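Local atomic coordinates of hydrazine synthase subunit gamma (Candidatus Kuenenia stuttgartiensis, PDB entry 5C2V), a protein that catalyses the three-electron reduction of nitric oxide to hydroxylamine, the first half-reaction of hydrazine synthesis, within a multiheme complex of the anammox bacterium. Residues G249-V253 with K254-T258. Sequence-based numbering, arbitrary orientation.
Sequences GLDLV and KEFDT. With CA (calcium ion), chain T; HEC (heme c), chain B.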
ATOM      1  N   GLY C 249     -26.227  13.247  39.597  1.00 38.62           N
ATOM      2  CA  GLY C 249     -25.890  11.885  39.975  1.00 42.09           C
ATOM      3  C   GLY C 249     -27.094  10.975  40.148  1.00 43.92           C
ATOM      4  O   GLY C 249     -28.227  11.441  40.278  1.00 43.43           O
ATOM      5  N   LEU C 250     -26.844   9.669  40.141  1.00 43.53           N
ATOM      6  CA  LEU C 250     -27.879   8.687  40.430  1.00 36.48           C
ATOM      7  C   LEU C 250     -27.405   7.741  41.523  1.00 55.67           C
ATOM      8  O   LEU C 250     -26.521   6.922  41.296  1.00 51.23           O
ATOM      9  CB  LEU C 250     -28.245   7.894  39.174  1.00 42.88           C
ATOM     10  CG  LEU C 250     -28.857   8.676  38.014  1.00 53.04           C
ATOM     11  CD1 LEU C 250     -28.980   7.804  36.774  1.00 39.98           C
ATOM     12  CD2 LEU C 250     -30.210   9.209  38.430  1.00 39.73           C
ATOM     13  N   ASP C 251     -28.015   7.836  42.701  1.00 55.86           N
ATOM     14  CA  ASP C 251     -27.616   7.009  43.834  1.00 43.82           C
ATOM     15  C   ASP C 251     -28.480   5.758  43.946  1.00 46.12           C
ATOM     16  O   ASP C 251     -29.673   5.785  43.648  1.00 45.12           O
ATOM     17  CB  ASP C 251     -27.686   7.807  45.137  1.00 51.20           C
ATOM     18  CG  ASP C 251     -26.557   8.812  45.271  1.00 59.66           C
ATOM     19  OD1 ASP C 251     -25.524   8.647  44.590  1.00 55.38           O
ATOM     20  OD2 ASP C 251     -26.704   9.764  46.069  1.00 48.33           O
ATOM     21  N   LEU C 252     -27.866   4.658  44.368  1.00 42.61           N
ATOM     22  CA  LEU C 252     -28.602   3.417  44.570  1.00 66.46           C
ATOM     23  C   LEU C 252     -29.273   3.386  45.943  1.00 64.85           C
ATOM     24  O   LEU C 252     -30.144   2.554  46.195  1.00 51.47           O
ATOM     25  CB  LEU C 252     -27.678   2.209  44.404  1.00 54.04           C
ATOM     26  CG  LEU C 252     -27.709   1.524  43.033  1.00 49.00           C
ATOM     27  CD1 LEU C 252     -27.370   2.500  41.915  1.00 44.38           C
ATOM     28  CD2 LEU C 252     -26.780   0.318  43.007  1.00 53.35           C
ATOM     29  N   VAL C 253     -28.865   4.295  46.827  1.00 62.30           N
ATOM     30  CA  VAL C 253     -29.457   4.395  48.161  1.00 41.76           C
ATOM     31  C   VAL C 253     -29.712   5.851  48.548  1.00 63.95           C
ATOM     32  O   VAL C 253     -29.034   6.759  48.064  1.00 61.66           O
ATOM     33  CB  VAL C 253     -28.561   3.745  49.239  1.00 54.22           C
ATOM     34  CG1 VAL C 253     -28.373   2.259  48.966  1.00 26.99           C
ATOM     35  CG2 VAL C 253     -27.219   4.455  49.315  1.00 39.68           C
ATOM     36  N   LYS C 254     -30.706   6.070  49.404  1.00 61.84           N
ATOM     37  CA  LYS C 254     -31.025   7.414  49.877  1.00 51.86           C
ATOM     38  C   LYS C 254     -30.359   7.778  51.204  1.00 53.34           C
ATOM     39  O   LYS C 254     -30.373   8.941  51.607  1.00 48.95           O
ATOM     40  CB  LYS C 254     -32.540   7.572  50.022  1.00 49.30           C
ATOM     41  CG  LYS C 254     -33.332   7.097  48.821  1.00 48.18           C
ATOM     42  CD  LYS C 254     -34.822   7.269  49.052  1.00 64.00           C
ATOM     43  CE  LYS C 254     -35.620   6.805  47.848  1.00 69.20           C
ATOM     44  NZ  LYS C 254     -37.078   7.038  48.031  1.00 64.51           N
ATOM     45  N   GLU C 255     -29.768   6.795  51.878  1.00 58.65           N
ATOM     46  CA  GLU C 255     -29.256   7.013  53.229  1.00 57.11           C
ATOM     47  C   GLU C 255     -27.773   6.674  53.344  1.00 48.75           C
ATOM     48  O   GLU C 255     -27.274   5.797  52.640  1.00 40.50           O
ATOM     49  CB  GLU C 255     -30.063   6.193  54.239  1.00 52.09           C
ATOM     50  CG  GLU C 255     -31.544   6.532  54.267  1.00 61.84           C
ATOM     51  CD  GLU C 255     -32.295   5.773  55.341  1.00 65.87           C
ATOM     52  OE1 GLU C 255     -31.689   4.885  55.977  1.00 67.12           O
ATOM     53  OE2 GLU C 255     -33.491   6.065  55.552  1.00 65.86           O
ATOM     54  N   PHE C 256     -27.072   7.368  54.237  1.00 49.53           N
ATOM     55  CA  PHE C 256     -25.621   7.239  54.324  1.00 49.48           C
ATOM     56  C   PHE C 256     -25.087   7.227  55.755  1.00 52.55           C
ATOM     57  O   PHE C 256     -25.685   7.804  56.663  1.00 56.43           O
ATOM     58  CB  PHE C 256     -24.952   8.373  53.542  1.00 57.91           C
ATOM     59  CG  PHE C 256     -25.504   8.561  52.160  1.00 55.35           C
ATOM     60  CD1 PHE C 256     -25.068   7.769  51.111  1.00 50.00           C
ATOM     61  CD2 PHE C 256     -26.469   9.525  51.911  1.00 51.04           C
ATOM     62  CE1 PHE C 256     -25.581   7.936  49.839  1.00 44.47           C
ATOM     63  CE2 PHE C 256     -26.984   9.697  50.641  1.00 57.27           C
ATOM     64  CZ  PHE C 256     -26.539   8.902  49.604  1.00 48.91           C
ATOM     65  N   ASP C 257     -23.950   6.563  55.937  1.00 51.21           N
ATOM     66  CA  ASP C 257     -23.248   6.539  57.214  1.00 43.03           C
ATOM     67  C   ASP C 257     -22.620   7.900  57.507  1.00 64.27           C
ATOM     68  O   ASP C 257     -21.892   8.447  56.678  1.00 59.92           O
ATOM     69  CB  ASP C 257     -22.182   5.438  57.205  1.00 44.87           C
ATOM     70  CG  ASP C 257     -21.192   5.565  58.346  1.00 60.41           C
ATOM     71  OD1 ASP C 257     -21.579   5.307  59.505  1.00 61.00           O
ATOM     72  OD2 ASP C 257     -20.019   5.906  58.078  1.00 70.58           O
ATOM     73  N   THR C 258     -22.910   8.445  58.685  1.00 53.29           N
ATOM     74  CA  THR C 258     -22.438   9.779  59.049  1.00 59.91           C
ATOM     75  C   THR C 258     -20.941   9.801  59.335  1.00 48.36           C
ATOM     76  O   THR C 258     -20.447   9.025  60.153  1.00 57.26           O
ATOM     77  CB  THR C 258     -23.179  10.328  60.282  1.00 60.28           C
ATOM     78  OG1 THR C 258     -22.580   9.807  61.475  1.00 64.87           O
ATOM     79  CG2 THR C 258     -24.647   9.946  60.239  1.00 57.15           C
TER
HETATM   80 CA    CA T 402     -18.283   5.169  59.536  1.00 59.55          CA
HETATM   81 FE   HEC B 405     -24.287  16.281  59.389  1.00 58.21          FE
HETATM   82  CHA HEC B 405     -22.392  15.012  56.820  1.00 57.52           C
HETATM   83  CHB HEC B 405     -22.231  19.010  59.566  1.00 75.30           C
HETATM   84  CHC HEC B 405     -26.573  17.876  61.418  1.00 62.68           C
HETATM   85  CHD HEC B 405     -26.160  13.432  59.516  1.00 67.47           C
HETATM   86  NA  HEC B 405     -22.630  16.910  58.362  1.00 62.85           N
HETATM   87  C1A HEC B 405     -21.977  16.206  57.369  1.00 62.98           C
HETATM   88  C2A HEC B 405     -20.785  16.950  57.010  1.00 69.06           C
HETATM   89  C3A HEC B 405     -20.738  18.050  57.765  1.00 67.27           C
HETATM   90  C4A HEC B 405     -21.900  18.052  58.633  1.00 59.51           C
HETATM   91  CMA HEC B 405     -19.638  19.133  57.723  1.00 49.46           C
HETATM   92  CAA HEC B 405     -19.745  16.538  55.944  1.00 55.20           C
HETATM   93  CBA HEC B 405     -18.986  15.303  56.422  1.00 64.04           C
HETATM   94  CGA HEC B 405     -18.141  14.757  55.300  1.00 51.92           C
HETATM   95  O1A HEC B 405     -17.243  13.922  55.577  1.00 54.38           O
HETATM   96  O2A HEC B 405     -18.362  15.163  54.130  1.00 55.21           O
HETATM   97  NB  HEC B 405     -24.352  18.083  60.387  1.00 61.45           N
HETATM   98  C1B HEC B 405     -23.457  19.119  60.189  1.00 62.84           C
HETATM   99  C2B HEC B 405     -24.039  20.326  60.738  1.00 53.68           C
HETATM  100  C3B HEC B 405     -25.235  20.011  61.255  1.00 67.28           C
HETATM  101  C4B HEC B 405     -25.458  18.594  61.040  1.00 53.54           C
HETATM  102  CMB HEC B 405     -23.362  21.715  60.731  1.00 59.26           C
HETATM  103  CAB HEC B 405     -26.231  20.969  61.951  1.00 65.28           C
HETATM  104  CBB HEC B 405     -26.855  21.937  60.921  1.00 55.64           C
HETATM  105  NC  HEC B 405     -26.042  15.754  60.301  1.00 69.64           N
HETATM  106  C1C HEC B 405     -26.835  16.560  61.095  1.00 68.61           C
HETATM  107  C2C HEC B 405     -28.035  15.816  61.425  1.00 68.70           C
HETATM  108  C3C HEC B 405     -27.866  14.558  61.001  1.00 70.85           C
HETATM  109  C4C HEC B 405     -26.646  14.515  60.217  1.00 62.50           C
HETATM  110  CMC HEC B 405     -29.111  16.295  62.425  1.00 68.70           C
HETATM  111  CAC HEC B 405     -28.851  13.379  61.183  1.00 70.71           C
HETATM  112  CBC HEC B 405     -30.153  13.630  60.391  1.00 67.89           C
HETATM  113  ND  HEC B 405     -24.235  14.457  58.368  1.00 51.71           N
HETATM  114  C1D HEC B 405     -25.230  13.491  58.501  1.00 63.91           C
HETATM  115  C2D HEC B 405     -25.129  12.562  57.396  1.00 66.86           C
HETATM  116  C3D HEC B 405     -23.943  13.059  56.555  1.00 70.12           C
HETATM  117  C4D HEC B 405     -23.457  14.240  57.235  1.00 59.79           C
HETATM  118  CMD HEC B 405     -26.021  11.329  57.128  1.00 51.57           C
HETATM  119  CAD HEC B 405     -23.387  12.449  55.250  1.00 60.49           C
HETATM  120  CBD HEC B 405     -24.425  12.597  54.144  1.00 55.74           C
HETATM  121  CGD HEC B 405     -23.795  12.294  52.811  1.00 61.49           C
HETATM  122  O1D HEC B 405     -24.495  12.424  51.773  1.00 42.14           O
HETATM  123  O2D HEC B 405     -22.593  11.926  52.788  1.00 50.98           O
HETATM  124  O   HOH W   1     -19.929   4.779  61.214  1.00 67.71           O
HETATM  125  O   HOH W   2     -18.034   7.426  60.279  1.00 54.25           O
HETATM  126  O   HOH W   3     -16.633   5.570  57.847  1.00 81.84           O
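Phe256 turns its ring back along the chain to meet Asp251 and Val253, five and three residues earlier. The far end of the ring does the touching: CZ of Phe256 lies 3.6 Å from OD2 of Asp251, which comes to the ring edge near its plane, and the carboxylate stands steeply to the ring, the two planes 77° apart. The carbonyl O of Val253 approaches the same CZ of Phe256 just as closely, at 3.6 Å, but obliquely to the ring. The neighbouring corner carries the apolar part of the contact, with CG2 of Val253 3.9 Å from CE1 of Phe256. With chi1 of Phe256 at -49°, CG lies anti to the carbonyl carbon, which directs the ring back toward Val253 and Asp251. The side chain of Lys254 touches Phe219 instead.

Beyond this first shell, OD2 of Asp251 accepts hydrogen bonds from NE2 of His272 and from the backbone N of Arg213; the imidazole of His272 also stacks on the Phe256 ring. On its heme side the ring meets a propionate, CD2 of Phe256 being 3.5 Å from O1D of heme c in an oblique approach. Strand 256-257, paired antiparallel with 206-207, then carries the chain past this heme and a calcium ion. OD2 of Asp257 binds the calcium at 2.4 Å, together with the carbonyl oxygens of Leu100 and Pro102 and three waters, while CG2 of Thr258 packs 3.7 Å from the heme methyl CMD.

Two hydrogen bonds thus hold the buried carboxylate oxygen at the ring edge, where the slightly positive C-H rim of Phe256 probably adds a weak electrostatic attraction, and three consecutive residues link a calcium site to the propionate and methyl of heme 2, the heme of the cytochrome c domain, which probably functions in electron transfer.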